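Long-range contacts in cysteine desulfurase (Thermococcus onnurineus, PDB 5B87), which probably uses pyridoxal 5'-phosphate to move sulfur from L-cysteine to a carrier, releasing L-alanine: residues Ile38-Thr43 with Glu401-Phe406; Lys318-Thr323 with Gly345-Asn350. All coordinates share one frame; numbering follows the deposited sequence.

Overall arrangement
Contacts 1 and 2, with centres 10 Å apart, reach the same mixed sheet from its two outermost strands. Contact 1 sets strand 38-39 against helix 400-413, and contact 2 sets strand 346-349 against helix 309-329. The helices also meet each other: Glu404 OE2 and Arg322 NE form a salt bridge at 2.5 Å, and Val403 packs on Leu319 and Thr323. Contact 2 is nested in the chain loop that contact 1 closes. Toward the active site, Thr43 O lies 3.5 Å from CA of the bound alanine, and the Val346 side chain lies about 9 Å from pyridoxal phosphate.

Contact 1: residues Ile38-Thr43 with Glu401-Phe406; sequences IYFDNT and EEVETF. With ALA (alanine), chain F.
Phe40 and Ile38 reach helix 400-413 together, with Glu402 as their common partner. The Phe40 ring has its CG anti to the carbonyl carbon (chi1 -80°), which carries the far end of the ring to the helix. Phe40 CZ lies 3.7 Å from Glu402 CB and Phe40 CE1 3.6 Å from Glu402 OE1, the carboxylate oxygen approaching the ring edge near its plane. Ring and carboxylate planes stand almost perpendicular, at 83°. CE2 meets Phe406 CB, and the two rings form an offset edge-to-face pair, the edge of Phe40 turned to the face of Phe406, with centroids 5.8 Å apart and planes at 64°. Val403 CG2 adds an apolar contact at CZ.

Ile38 uses both branches. Ile38 CG2 rests over one face of the Phe40 ring, toward its rim, and comes 3.8 Å from Glu402 CB; the other branch passes alongside the glutamate chain and ends with Ile38 CD1 3.6 Å from Thr405 OG1. Glu402 runs extended beyond CG, antiparallel to Ile38, and this delivers its carboxylate to the backbone of the strand. A water bridges the two, accepting from Tyr39 N at 3.0 Å and donating to Glu402 OE2 at 2.8 Å. The same OE2 forms a salt bridge with Arg28, while OE1 takes a hydrogen bond from Asn398 ND2, so both oxygens of this buried group have partners, and the nearby arginine would probably stabilise its negative charge.

After the strand, Asp41 forms salt bridges with Arg371 and Arg391 and is hydrogen-bonded to His72 of the second subunit. Thr43 O faces the bound alanine and accepts from the cofactor-binding Gln213. Helix packing against an edge strand that leads into the pyridoxal phosphate pocket is consistent with the small domain of class-V aminotransferase folds.

Contact 2: residues Lys318-Thr323 with Gly345-Asn350; sequences KLVKRT and GVVSFN
Val320 and Thr323, about one turn of helix apart, direct their side chains at Gly345 and Val347. Val320 is set with CG1 anti to the backbone N, and it is the other branch, CG2, that comes down on the glycine, with Val320 CG2 3.5 Å from Gly345 CA. Val320 CG2 reaches Val347 CG1 more loosely, at 4.3 Å. Thr323 meets the strand with its methyl: Thr323 CG2 lies 3.6 Å from Val347 CG2, the two side chains crossing at a slant.

The threonine hydroxyl is turned back to its own helix. Thr323 OG1 donates to Leu319 O at 2.6 Å, with a C=O...OG1 angle of 149° and the donor tilted 31° out of the carbonyl plane. Leu319 O also accepts from Thr323 N, and the two donors arrive from opposite faces of its plane. The OG1 bond holds the side chain in this rotation and so keeps the methyl against Val347. A serine here would keep the hydroxyl but lack the methyl, and would probably open a gap beside Val347 CG2.

The axes of helix segment 318-323 and strand 346-349 run in the same general direction, 24° apart, and approach to 9.1 Å. Backbone hydrogen bonds of Val347 with Ala392 and of Phe349 with Val390 join the strand antiparallel to strand 389-393. Helix 400-413 packs beside both segments, touching Arg322 through Leu407 and Phe349 through Met410.

Contact 1: residues Ile38-Thr43 with Glu401-Phe406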
loop_
_atom_site.group_PDB
_atom_site.type_symbol
_atom_site.label_atom_id
_atom_site.label_comp_id
_atom_site.label_asym_id
_atom_site.label_seq_id
_atom_site.Cartn_x
_atom_site.Cartn_y
_atom_site.Cartn_z
ATOM N N ILE B 38 -17.876 -22.863 -2.236
ATOM C CA ILE B 38 -17.126 -23.349 -3.364
ATOM C C ILE B 38 -16.584 -22.016 -3.860
ATOM O O ILE B 38 -17.323 -21.215 -4.364
ATOM C CB ILE B 38 -18.022 -24.085 -4.349
ATOM C CG1 ILE B 38 -18.354 -25.452 -3.794
ATOM C CG2 ILE B 38 -17.336 -24.281 -5.670
ATOM C CD1 ILE B 38 -19.147 -26.324 -4.724
ATOM N N TYR B 39 -15.299 -21.762 -3.660
ATOM C CA TYR B 39 -14.765 -20.461 -3.975
ATOM C C TYR B 39 -14.150 -20.530 -5.380
ATOM O O TYR B 39 -13.063 -21.086 -5.559
ATOM C CB TYR B 39 -13.738 -19.960 -2.928
ATOM C CG TYR B 39 -13.302 -18.505 -3.147
ATOM C CD1 TYR B 39 -14.080 -17.423 -2.720
ATOM C CD2 TYR B 39 -12.185 -18.220 -3.892
ATOM C CE1 TYR B 39 -13.680 -16.089 -2.971
ATOM C CE2 TYR B 39 -11.801 -16.925 -4.136
ATOM C CZ TYR B 39 -12.561 -15.862 -3.673
ATOM O OH TYR B 39 -12.091 -14.588 -3.901
ATOM N N PHE B 40 -14.850 -19.935 -6.359
ATOM C CA PHE B 40 -14.427 -19.916 -7.745
ATOM C C PHE B 40 -14.192 -18.457 -8.229
ATOM O O PHE B 40 -14.454 -18.104 -9.409
ATOM C CB PHE B 40 -15.491 -20.636 -8.644
ATOM C CG PHE B 40 -15.449 -22.166 -8.660
ATOM C CD1 PHE B 40 -14.569 -22.925 -7.909
ATOM C CD2 PHE B 40 -16.397 -22.855 -9.454
ATOM C CE1 PHE B 40 -14.631 -24.324 -7.935
ATOM C CE2 PHE B 40 -16.439 -24.261 -9.523
ATOM C CZ PHE B 40 -15.560 -24.994 -8.752
ATOM N N ASP B 41 -13.696 -17.591 -7.345
ATOM C CA ASP B 41 -13.417 -16.220 -7.730
ATOM C C ASP B 41 -11.988 -15.808 -7.409
ATOM O O ASP B 41 -11.724 -14.716 -6.882
ATOM C CB ASP B 41 -14.429 -15.291 -7.037
ATOM C CG ASP B 41 -14.468 -13.905 -7.667
ATOM O OD1 ASP B 41 -13.985 -13.738 -8.834
ATOM O OD2 ASP B 41 -14.946 -12.981 -6.964
ATOM N N ASN B 42 -11.076 -16.725 -7.701
ATOM C CA ASN B 42 -9.656 -16.594 -7.417
ATOM C C ASN B 42 -8.954 -15.586 -8.297
ATOM O O ASN B 42 -7.869 -15.127 -7.909
ATOM C CB ASN B 42 -8.946 -17.940 -7.570
ATOM C CG ASN B 42 -9.313 -18.898 -6.496
ATOM O OD1 ASN B 42 -8.879 -18.734 -5.361
ATOM N ND2 ASN B 42 -10.118 -19.898 -6.829
ATOM N N THR B 43 -9.512 -15.208 -9.448
ATOM C CA THR B 43 -8.831 -14.153 -10.190
ATOM C C THR B 43 -9.091 -12.804 -9.555
ATOM O O THR B 43 -8.275 -11.953 -9.683
ATOM C CB THR B 43 -8.911 -14.156 -11.772
ATOM O OG1 THR B 43 -9.647 -13.040 -12.287
ATOM C CG2 THR B 43 -9.315 -15.443 -12.338
ATOM N N GLU B 401 -14.443 -32.281 -7.249
ATOM C CA GLU B 401 -15.745 -32.469 -6.652
ATOM C C GLU B 401 -16.562 -31.208 -6.731
ATOM O O GLU B 401 -17.721 -31.255 -7.025
ATOM C CB GLU B 401 -15.652 -32.944 -5.210
ATOM C CG GLU B 401 -15.289 -34.400 -5.043
ATOM C CD GLU B 401 -13.799 -34.659 -5.103
ATOM O OE1 GLU B 401 -13.017 -33.706 -5.169
ATOM O OE2 GLU B 401 -13.404 -35.824 -5.091
ATOM N N GLU B 402 -15.931 -30.092 -6.442
ATOM C CA GLU B 402 -16.550 -28.785 -6.563
ATOM C C GLU B 402 -17.014 -28.482 -7.996
ATOM O O GLU B 402 -18.055 -27.912 -8.199
ATOM C CB GLU B 402 -15.596 -27.664 -6.148
ATOM C CG GLU B 402 -15.243 -27.655 -4.676
ATOM C CD GLU B 402 -14.270 -26.538 -4.317
ATOM O OE1 GLU B 402 -13.392 -26.157 -5.138
ATOM O OE2 GLU B 402 -14.403 -26.010 -3.196
ATOM N N VAL B 403 -16.203 -28.832 -8.964
ATOM C CA VAL B 403 -16.564 -28.619 -10.334
ATOM C C VAL B 403 -17.808 -29.443 -10.675
ATOM O O VAL B 403 -18.693 -28.910 -11.327
ATOM C CB VAL B 403 -15.419 -28.931 -11.280
ATOM C CG1 VAL B 403 -15.926 -28.936 -12.708
ATOM C CG2 VAL B 403 -14.299 -27.905 -11.083
ATOM N N GLU B 404 -17.894 -30.669 -10.201
ATOM C CA GLU B 404 -19.046 -31.505 -10.439
ATOM C C GLU B 404 -20.280 -30.922 -9.825
ATOM O O GLU B 404 -21.301 -30.933 -10.434
ATOM C CB GLU B 404 -18.869 -32.918 -9.924
ATOM C CG GLU B 404 -17.874 -33.769 -10.663
ATOM C CD GLU B 404 -18.169 -33.905 -12.125
ATOM O OE1 GLU B 404 -19.285 -33.669 -12.549
ATOM O OE2 GLU B 404 -17.278 -34.250 -12.855
ATOM N N THR B 405 -20.178 -30.420 -8.630
ATOM C CA THR B 405 -21.344 -29.849 -8.040
ATOM C C THR B 405 -21.701 -28.545 -8.785
ATOM O O THR B 405 -22.842 -28.224 -8.941
ATOM C CB THR B 405 -21.330 -29.856 -6.489
ATOM O OG1 THR B 405 -21.698 -28.598 -5.969
ATOM C CG2 THR B 405 -20.033 -30.239 -5.933
ATOM N N PHE B 406 -20.708 -27.840 -9.292
ATOM C CA PHE B 406 -20.949 -26.655 -10.075
ATOM C C PHE B 406 -21.735 -27.017 -11.343
ATOM O O PHE B 406 -22.718 -26.424 -11.641
ATOM C CB PHE B 406 -19.645 -25.964 -10.418
ATOM C CG PHE B 406 -19.728 -25.009 -11.563
ATOM C CD1 PHE B 406 -20.189 -23.741 -11.378
ATOM C CD2 PHE B 406 -19.317 -25.375 -12.810
ATOM C CE1 PHE B 406 -20.259 -22.861 -12.424
ATOM C CE2 PHE B 406 -19.376 -24.506 -13.858
ATOM C CZ PHE B 406 -19.840 -23.240 -13.664
HETATM N N ALA F . -7.983 -8.231 -11.582
HETATM C CA ALA F . -9.069 -8.708 -10.663
HETATM C C ALA F . -10.354 -9.256 -11.326
HETATM O O ALA F . -11.254 -9.715 -10.680
HETATM C CB ALA F . -9.468 -7.707 -9.545
HETATM O OXT ALA F . -10.446 -9.242 -12.405
HETATM O O HOH W 1 -13.823 -23.648 -1.897
#

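Contact 2: residues Lys318-Thr323 with Gly345-Asn350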
loop_
_atom_site.group_PDB
_atom_site.type_symbol
_atom_site.label_atom_id
_atom_site.label_comp_id
_atom_site.label_asym_id
_atom_site.label_seq_id
_atom_site.Cartn_x
_atom_site.Cartn_y
_atom_site.Cartn_z
ATOM N N LYS B 318 -6.551 -29.597 -14.781
ATOM C CA LYS B 318 -7.632 -30.565 -14.566
ATOM C C LYS B 318 -8.993 -29.953 -14.278
ATOM O O LYS B 318 -10.013 -30.487 -14.719
ATOM C CB LYS B 318 -7.281 -31.550 -13.445
ATOM C CG LYS B 318 -6.079 -32.414 -13.801
ATOM C CD LYS B 318 -5.678 -33.328 -12.636
ATOM C CE LYS B 318 -6.674 -34.454 -12.352
ATOM N NZ LYS B 318 -6.260 -35.177 -11.122
ATOM N N LEU B 319 -9.029 -28.869 -13.527
ATOM C CA LEU B 319 -10.295 -28.229 -13.224
ATOM C C LEU B 319 -10.852 -27.514 -14.410
ATOM O O LEU B 319 -12.067 -27.542 -14.627
ATOM C CB LEU B 319 -10.123 -27.242 -12.117
ATOM C CG LEU B 319 -9.664 -27.808 -10.749
ATOM C CD1 LEU B 319 -9.225 -26.649 -9.891
ATOM C CD2 LEU B 319 -10.747 -28.594 -10.049
ATOM N N VAL B 320 -9.956 -26.873 -15.170
ATOM C CA VAL B 320 -10.291 -26.222 -16.437
ATOM C C VAL B 320 -10.813 -27.243 -17.506
ATOM O O VAL B 320 -11.796 -26.993 -18.122
ATOM C CB VAL B 320 -9.095 -25.387 -16.982
ATOM C CG1 VAL B 320 -9.367 -24.923 -18.413
ATOM C CG2 VAL B 320 -8.848 -24.152 -16.106
ATOM N N LYS B 321 -10.141 -28.375 -17.669
ATOM C CA LYS B 321 -10.528 -29.466 -18.544
ATOM C C LYS B 321 -11.930 -30.000 -18.226
ATOM O O LYS B 321 -12.791 -30.072 -19.118
ATOM C CB LYS B 321 -9.491 -30.597 -18.475
ATOM C CG LYS B 321 -9.592 -31.642 -19.582
ATOM C CD LYS B 321 -8.324 -32.495 -19.656
ATOM C CE LYS B 321 -8.317 -33.444 -20.867
ATOM N NZ LYS B 321 -9.486 -34.350 -20.768
ATOM N N ARG B 322 -12.201 -30.324 -16.981
ATOM C CA ARG B 322 -13.525 -30.804 -16.611
ATOM C C ARG B 322 -14.625 -29.738 -16.782
ATOM O O ARG B 322 -15.695 -30.009 -17.354
ATOM C CB ARG B 322 -13.515 -31.348 -15.209
ATOM C CG ARG B 322 -14.837 -32.038 -14.741
ATOM C CD ARG B 322 -15.237 -33.308 -15.552
ATOM N NE ARG B 322 -16.602 -33.723 -15.238
ATOM C CZ ARG B 322 -17.676 -33.622 -16.028
ATOM N NH1 ARG B 322 -17.600 -33.165 -17.265
ATOM N NH2 ARG B 322 -18.865 -33.963 -15.558
ATOM N N THR B 323 -14.393 -28.550 -16.284
ATOM C CA THR B 323 -15.356 -27.473 -16.345
ATOM C C THR B 323 -15.800 -27.198 -17.773
ATOM O O THR B 323 -16.946 -27.054 -18.105
ATOM C CB THR B 323 -14.720 -26.205 -15.761
ATOM O OG1 THR B 323 -14.413 -26.418 -14.389
ATOM C CG2 THR B 323 -15.617 -25.059 -15.886
ATOM N N GLY B 345 -6.285 -21.003 -15.386
ATOM C CA GLY B 345 -7.352 -21.380 -14.501
ATOM C C GLY B 345 -8.497 -20.411 -14.398
ATOM O O GLY B 345 -8.894 -20.057 -13.338
ATOM N N VAL B 346 -9.023 -20.000 -15.526
ATOM C CA VAL B 346 -10.131 -19.093 -15.578
ATOM C C VAL B 346 -11.035 -19.475 -16.741
ATOM O O VAL B 346 -10.595 -19.661 -17.830
ATOM C CB VAL B 346 -9.693 -17.587 -15.540
ATOM C CG1 VAL B 346 -8.231 -17.405 -15.784
ATOM C CG2 VAL B 346 -10.462 -16.706 -16.469
ATOM N N VAL B 347 -12.304 -19.622 -16.461
ATOM C CA VAL B 347 -13.252 -19.935 -17.496
ATOM C C VAL B 347 -14.400 -18.966 -17.472
ATOM O O VAL B 347 -15.245 -19.027 -16.636
ATOM C CB VAL B 347 -13.664 -21.440 -17.620
ATOM C CG1 VAL B 347 -12.706 -22.387 -16.964
ATOM C CG2 VAL B 347 -15.082 -21.714 -17.207
ATOM N N SER B 348 -14.388 -18.061 -18.418
ATOM C CA SER B 348 -15.443 -17.111 -18.554
ATOM C C SER B 348 -16.486 -17.782 -19.429
ATOM O O SER B 348 -16.158 -18.437 -20.360
ATOM C CB SER B 348 -14.938 -15.866 -19.235
ATOM O OG SER B 348 -14.532 -14.927 -18.313
ATOM N N PHE B 349 -17.745 -17.611 -19.105
ATOM C CA PHE B 349 -18.839 -18.210 -19.855
ATOM C C PHE B 349 -20.086 -17.327 -19.768
ATOM O O PHE B 349 -20.084 -16.300 -19.060
ATOM C CB PHE B 349 -19.119 -19.655 -19.380
ATOM C CG PHE B 349 -19.614 -19.754 -17.988
ATOM C CD1 PHE B 349 -18.720 -19.861 -16.897
ATOM C CD2 PHE B 349 -20.973 -19.743 -17.726
ATOM C CE1 PHE B 349 -19.201 -19.933 -15.580
ATOM C CE2 PHE B 349 -21.446 -19.803 -16.426
ATOM C CZ PHE B 349 -20.579 -19.914 -15.367
ATOM N N ASN B 350 -21.112 -17.683 -20.546
ATOM C CA ASN B 350 -22.417 -16.988 -20.540
ATOM C C ASN B 350 -23.482 -18.029 -20.770
ATOM O O ASN B 350 -23.239 -18.969 -21.511
ATOM C CB ASN B 350 -22.533 -15.973 -21.673
ATOM C CG ASN B 350 -22.153 -14.551 -21.260
ATOM O OD1 ASN B 350 -22.604 -14.027 -20.232
ATOM N ND2 ASN B 350 -21.323 -13.920 -22.079
#